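Local coordinates for protein 2-oxoglutarate dehydrogenase E3 component (Thermus thermophilus, PDB 2YQU) that probably oxidises protein-bound dihydrolipoyl groups with NAD+, using one bound FAD per subunit, as the E3 component of the 2-oxoglutarate dehydrogenase complex, at residues F113-R117 and V294-Y298; D332-P337 and A415-F419. All coordinates share one frame; numbering follows the deposited sequence.

Contact 1 (F113-R117 and V294-Y298); sequences FLSER and VPHIY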
loop_
_atom_site.group_PDB
_atom_site.type_symbol
_atom_site.label_atom_id
_atom_site.label_comp_id
_atom_site.label_asym_id
_atom_site.label_seq_id
_atom_site.Cartn_x
_atom_site.Cartn_y
_atom_site.Cartn_z
ATOM N N PHE A 113 -42.815 3.178 4.482
ATOM C CA PHE A 113 -43.499 2.067 5.146
ATOM C C PHE A 113 -45.018 2.292 5.216
ATOM O O PHE A 113 -45.480 3.368 5.579
ATOM C CB PHE A 113 -42.971 1.855 6.569
ATOM C CG PHE A 113 -41.638 1.151 6.637
ATOM C CD1 PHE A 113 -40.480 1.859 6.904
ATOM C CD2 PHE A 113 -41.554 -0.227 6.451
ATOM C CE1 PHE A 113 -39.257 1.211 6.973
ATOM C CE2 PHE A 113 -40.338 -0.876 6.517
ATOM C CZ PHE A 113 -39.191 -0.160 6.787
ATOM N N LEU A 114 -45.765 1.257 4.851
ATOM C CA LEU A 114 -47.218 1.203 5.017
ATOM C C LEU A 114 -47.557 0.324 6.215
ATOM O O LEU A 114 -48.498 0.612 6.954
ATOM C CB LEU A 114 -47.863 0.634 3.751
ATOM C CG LEU A 114 -48.311 1.585 2.635
ATOM C CD1 LEU A 114 -47.595 2.928 2.616
ATOM C CD2 LEU A 114 -48.193 0.885 1.289
ATOM N N SER A 115 -46.791 -0.753 6.380
ATOM C CA SER A 115 -46.863 -1.626 7.549
ATOM C C SER A 115 -45.472 -2.211 7.800
ATOM O O SER A 115 -44.498 -1.803 7.155
ATOM C CB SER A 115 -47.866 -2.752 7.304
ATOM O OG SER A 115 -47.377 -3.659 6.334
ATOM N N GLU A 116 -45.376 -3.175 8.714
ATOM C CA GLU A 116 -44.095 -3.834 8.986
ATOM C C GLU A 116 -43.605 -4.704 7.820
ATOM O O GLU A 116 -42.429 -5.054 7.764
ATOM C CB GLU A 116 -44.159 -4.670 10.278
ATOM C CG GLU A 116 -45.290 -5.680 10.347
ATOM C CD GLU A 116 -45.097 -6.730 11.431
ATOM O OE1 GLU A 116 -44.332 -6.483 12.393
ATOM O OE2 GLU A 116 -45.721 -7.812 11.315
ATOM N N ARG A 117 -44.498 -5.054 6.898
ATOM C CA ARG A 117 -44.141 -5.925 5.778
ATOM C C ARG A 117 -44.388 -5.312 4.408
ATOM O O ARG A 117 -44.118 -5.957 3.399
ATOM C CB ARG A 117 -44.911 -7.243 5.885
ATOM C CG ARG A 117 -45.093 -7.727 7.313
ATOM C CD ARG A 117 -45.245 -9.224 7.442
ATOM N NE ARG A 117 -43.943 -9.884 7.353
ATOM C CZ ARG A 117 -43.341 -10.544 8.345
ATOM N NH1 ARG A 117 -43.891 -10.649 9.552
ATOM N NH2 ARG A 117 -42.157 -11.099 8.122
ATOM N N VAL A 294 -38.295 -4.626 15.456
ATOM C CA VAL A 294 -39.135 -5.508 14.648
ATOM C C VAL A 294 -38.195 -6.501 13.963
ATOM O O VAL A 294 -37.450 -6.115 13.063
ATOM C CB VAL A 294 -39.951 -4.719 13.608
ATOM C CG1 VAL A 294 -40.728 -5.659 12.724
ATOM C CG2 VAL A 294 -40.876 -3.742 14.310
ATOM N N PRO A 295 -38.219 -7.766 14.387
ATOM C CA PRO A 295 -37.126 -8.711 14.096
ATOM C C PRO A 295 -36.790 -8.981 12.618
ATOM O O PRO A 295 -35.647 -9.309 12.336
ATOM C CB PRO A 295 -37.594 -10.013 14.767
ATOM C CG PRO A 295 -38.642 -9.623 15.721
ATOM C CD PRO A 295 -39.295 -8.402 15.170
ATOM N N HIS A 296 -37.760 -8.877 11.711
ATOM C CA HIS A 296 -37.513 -9.090 10.282
ATOM C C HIS A 296 -37.093 -7.814 9.538
ATOM O O HIS A 296 -36.930 -7.832 8.319
ATOM C CB HIS A 296 -38.752 -9.692 9.600
ATOM C CG HIS A 296 -39.923 -8.763 9.542
ATOM N ND1 HIS A 296 -40.849 -8.672 10.558
ATOM C CD2 HIS A 296 -40.308 -7.867 8.601
ATOM C CE1 HIS A 296 -41.760 -7.768 10.240
ATOM N NE2 HIS A 296 -41.452 -7.261 9.059
ATOM N N ILE A 297 -36.969 -6.707 10.264
ATOM C CA ILE A 297 -36.501 -5.453 9.688
ATOM C C ILE A 297 -35.136 -5.157 10.275
ATOM O O ILE A 297 -34.990 -5.079 11.491
ATOM C CB ILE A 297 -37.450 -4.298 9.984
ATOM C CG1 ILE A 297 -38.856 -4.642 9.504
ATOM C CG2 ILE A 297 -36.972 -3.041 9.268
ATOM C CD1 ILE A 297 -39.852 -3.555 9.753
ATOM N N TYR A 298 -34.157 -5.015 9.396
ATOM C CA TYR A 298 -32.783 -4.744 9.769
ATOM C C TYR A 298 -32.427 -3.325 9.339
ATOM O O TYR A 298 -33.076 -2.753 8.474
ATOM C CB TYR A 298 -31.847 -5.714 9.066
ATOM C CG TYR A 298 -31.947 -7.171 9.494
ATOM C CD1 TYR A 298 -33.095 -7.918 9.248
ATOM C CD2 TYR A 298 -30.871 -7.807 10.088
ATOM C CE1 TYR A 298 -33.174 -9.261 9.615
ATOM C CE2 TYR A 298 -30.938 -9.148 10.458
ATOM C CZ TYR A 298 -32.089 -9.865 10.223
ATOM O OH TYR A 298 -32.143 -11.196 10.594
#

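Contact 2 (D332-P337 and A415-F419); sequences DYQAIP and ALALF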
loop_
_atom_site.group_PDB
_atom_site.type_symbol
_atom_site.label_atom_id
_atom_site.label_comp_id
_atom_site.label_asym_id
_atom_site.label_seq_id
_atom_site.Cartn_x
_atom_site.Cartn_y
_atom_site.Cartn_z
ATOM N N ASP A 332 -16.631 -7.293 12.528
ATOM C CA ASP A 332 -15.526 -6.993 13.412
ATOM C C ASP A 332 -15.244 -5.508 13.323
ATOM O O ASP A 332 -14.475 -5.079 12.471
ATOM C CB ASP A 332 -14.286 -7.789 13.028
ATOM C CG ASP A 332 -13.173 -7.624 14.027
ATOM O OD1 ASP A 332 -13.325 -6.799 14.961
ATOM O OD2 ASP A 332 -12.116 -8.282 13.966
ATOM N N TYR A 333 -15.870 -4.730 14.202
ATOM C CA TYR A 333 -15.708 -3.267 14.187
ATOM C C TYR A 333 -14.270 -2.830 14.478
ATOM O O TYR A 333 -13.834 -1.784 14.004
ATOM C CB TYR A 333 -16.704 -2.603 15.149
ATOM C CG TYR A 333 -18.122 -2.766 14.655
ATOM C CD1 TYR A 333 -18.598 -1.993 13.602
ATOM C CD2 TYR A 333 -18.961 -3.728 15.197
ATOM C CE1 TYR A 333 -19.884 -2.167 13.114
ATOM C CE2 TYR A 333 -20.260 -3.902 14.711
ATOM C CZ TYR A 333 -20.703 -3.120 13.671
ATOM O OH TYR A 333 -21.984 -3.282 13.180
ATOM N N GLN A 334 -13.532 -3.647 15.221
ATOM C CA GLN A 334 -12.131 -3.338 15.563
ATOM C C GLN A 334 -11.142 -3.482 14.400
ATOM O O GLN A 334 -9.985 -3.049 14.503
ATOM C CB GLN A 334 -11.671 -4.236 16.713
ATOM C CG GLN A 334 -12.472 -4.051 17.973
ATOM C CD GLN A 334 -12.575 -2.600 18.363
ATOM O OE1 GLN A 334 -11.565 -1.973 18.696
ATOM N NE2 GLN A 334 -13.784 -2.047 18.295
ATOM N N ALA A 335 -11.583 -4.094 13.306
ATOM C CA ALA A 335 -10.733 -4.286 12.135
ATOM C C ALA A 335 -11.094 -3.346 10.985
ATOM O O ALA A 335 -10.572 -3.495 9.888
ATOM C CB ALA A 335 -10.802 -5.734 11.679
ATOM N N ILE A 336 -12.006 -2.400 11.236
ATOM C CA ILE A 336 -12.450 -1.457 10.213
ATOM C C ILE A 336 -11.577 -0.208 10.247
ATOM O O ILE A 336 -11.633 0.554 11.220
ATOM C CB ILE A 336 -13.934 -1.067 10.447
ATOM C CG1 ILE A 336 -14.826 -2.276 10.169
ATOM C CG2 ILE A 336 -14.330 0.120 9.567
ATOM C CD1 ILE A 336 -16.325 -2.027 10.438
ATOM N N PRO A 337 -10.787 0.024 9.199
ATOM C CA PRO A 337 -9.956 1.231 9.139
ATOM C C PRO A 337 -10.750 2.481 8.806
ATOM O O PRO A 337 -11.768 2.419 8.108
ATOM C CB PRO A 337 -8.988 0.931 8.002
ATOM C CG PRO A 337 -9.726 0.022 7.120
ATOM C CD PRO A 337 -10.593 -0.817 8.004
ATOM N N ALA A 415 -5.183 -3.716 9.496
ATOM C CA ALA A 415 -6.579 -4.092 9.626
ATOM C C ALA A 415 -6.721 -5.613 9.539
ATOM O O ALA A 415 -7.449 -6.211 10.343
ATOM C CB ALA A 415 -7.418 -3.391 8.574
ATOM N N LEU A 416 -6.007 -6.229 8.595
ATOM C CA LEU A 416 -5.988 -7.685 8.471
ATOM C C LEU A 416 -5.445 -8.319 9.727
ATOM O O LEU A 416 -6.023 -9.279 10.222
ATOM C CB LEU A 416 -5.167 -8.157 7.275
ATOM C CG LEU A 416 -5.274 -9.661 6.967
ATOM C CD1 LEU A 416 -6.699 -10.034 6.583
ATOM C CD2 LEU A 416 -4.305 -10.074 5.877
ATOM N N ALA A 417 -4.341 -7.785 10.245
ATOM C CA ALA A 417 -3.759 -8.326 11.465
ATOM C C ALA A 417 -4.768 -8.292 12.625
ATOM O O ALA A 417 -4.910 -9.278 13.358
ATOM C CB ALA A 417 -2.480 -7.595 11.817
ATOM N N LEU A 418 -5.500 -7.187 12.752
ATOM C CA LEU A 418 -6.553 -7.058 13.770
ATOM C C LEU A 418 -7.684 -8.067 13.565
ATOM O O LEU A 418 -8.163 -8.668 14.534
ATOM C CB LEU A 418 -7.112 -5.634 13.781
ATOM C CG LEU A 418 -6.281 -4.729 14.692
ATOM C CD1 LEU A 418 -6.312 -3.285 14.249
ATOM C CD2 LEU A 418 -6.766 -4.855 16.129
ATOM N N PHE A 419 -8.086 -8.256 12.310
ATOM C CA PHE A 419 -9.101 -9.248 11.937
ATOM C C PHE A 419 -8.647 -10.654 12.319
ATOM O O PHE A 419 -9.454 -11.463 12.752
ATOM C CB PHE A 419 -9.399 -9.186 10.429
ATOM C CG PHE A 419 -10.583 -10.005 10.003
ATOM C CD1 PHE A 419 -11.859 -9.674 10.435
ATOM C CD2 PHE A 419 -10.427 -11.096 9.152
ATOM C CE1 PHE A 419 -12.957 -10.414 10.031
ATOM C CE2 PHE A 419 -11.531 -11.842 8.749
ATOM C CZ PHE A 419 -12.791 -11.501 9.198
HETATM O O HOH W 1 -11.770 -10.810 13.781
HETATM O O HOH W 2 -10.526 -7.829 15.881
#

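Contact 1 (F113-R117 and V294-Y298)
His296 has the most surface buried here, with Glu116 and Ile297 next, and the imidazole is gripped at its edge and over one face. At the edge, NE2 donates a hydrogen bond to the backbone O of Glu116 at 2.7 Å. The bond is nearly straight (N-H...O 163°) and the acceptor lies close to the ring plane, whereas NE2 stands well above the plane of the carbonyl. Over one face lies the guanidinium of Arg117, stacked with its plane 13° from that of the ring, and NH2 sits 3.5 Å from His296 CG. The Arg117 chain bends at chi3 (79°), which brings NH2 over the ring, and the same NH2 donates to the backbone O of Arg131. Glu116 meets the ring differently: its carboxylate stands almost perpendicular to the imidazole, OE1 lying 3.6 Å from His296 CE1 and 3.7 Å from Val294 CG1. A carboxylate so near would probably favour a positive imidazole, although the stacked guanidinium would work against it. Beneath this polar layer, Ile297 CD1 touches both the carbonyl O of Glu116, at 3.6 Å, and the Phe113 ring, whose CE2 is 4.2 Å away. Replacing the histidine by an alanine would probably leave the Glu116 carbonyl without this donor and the Arg117 guanidinium without the ring beneath it. The histidine occupies the third position of a type I beta turn, Val294 to Ile297, closed by Ile297 N to Val294 O at 2.9 Å. This turn leads into strand 297-299, the last strand of the five-stranded parallel sheet in a Rossmann-type FAD-binding fold, and the contact ties it to the loop joining strands 111-113 and 118-121.

Contact 2 (D332-P337 and A415-F419)
Ala415 meets the loop first, its methyl CB lying 3.4 Å from the carbonyl O of Ala335 and 4.1 Å from Pro337 CD. The small residue lets the backbones come close: the CA atoms of Ala335 and Ala415 are 4.9 Å apart. One turn on, Leu418 lays its branches against the carbonyl O of Gln334, CD1 being nearest at 3.7 Å, while its CB packs on Ala335; Val349 of strand 345-350 also touches this leucine. Phe419 closes the segment. Its CB is 3.9 Å from Ala335 CB, which lies near the ring plane at the edge. With CG anti to the backbone N (chi1 -170°), the ring swings toward Asp332, and CD1 comes 3.8 Å from OD2 of that aspartate, the carboxylate turned 34° from the ring. Asp426 of the second subunit packs on the same phenylalanine. Two waters carry the polar part of the contact. Each donates to Asp332 OD2, and they reach the helix by donating in turn to different carbonyls, one to Phe419 O at 2.6 Å and the other to Leu418 O. These carbonyls belong to the C-terminal end of helix 407-419, where a carboxylate facing them directly would probably be unfavourable; the geometry implies that the waters, as donors to both sides, reconcile two sets of acceptors beside a small apolar seam.

Both segments of contact 1 precede those of contact 2 along the chain. Their centres lie 31 Å apart, and about 10 Å separates their nearest atoms, without touching. Contact 1 sits at the outer part of the FAD-binding region, at the start of strand 297-299. From that strand the chain runs through helix 310-326 to the loop 332-337, which precedes strand 338-340 of the antiparallel sheet; contact 2 sets this loop against helix 407-419, beside the second subunit. One path thus connects the two contacts, one within the FAD-binding fold and the other where the chain enters the dimerisation domain.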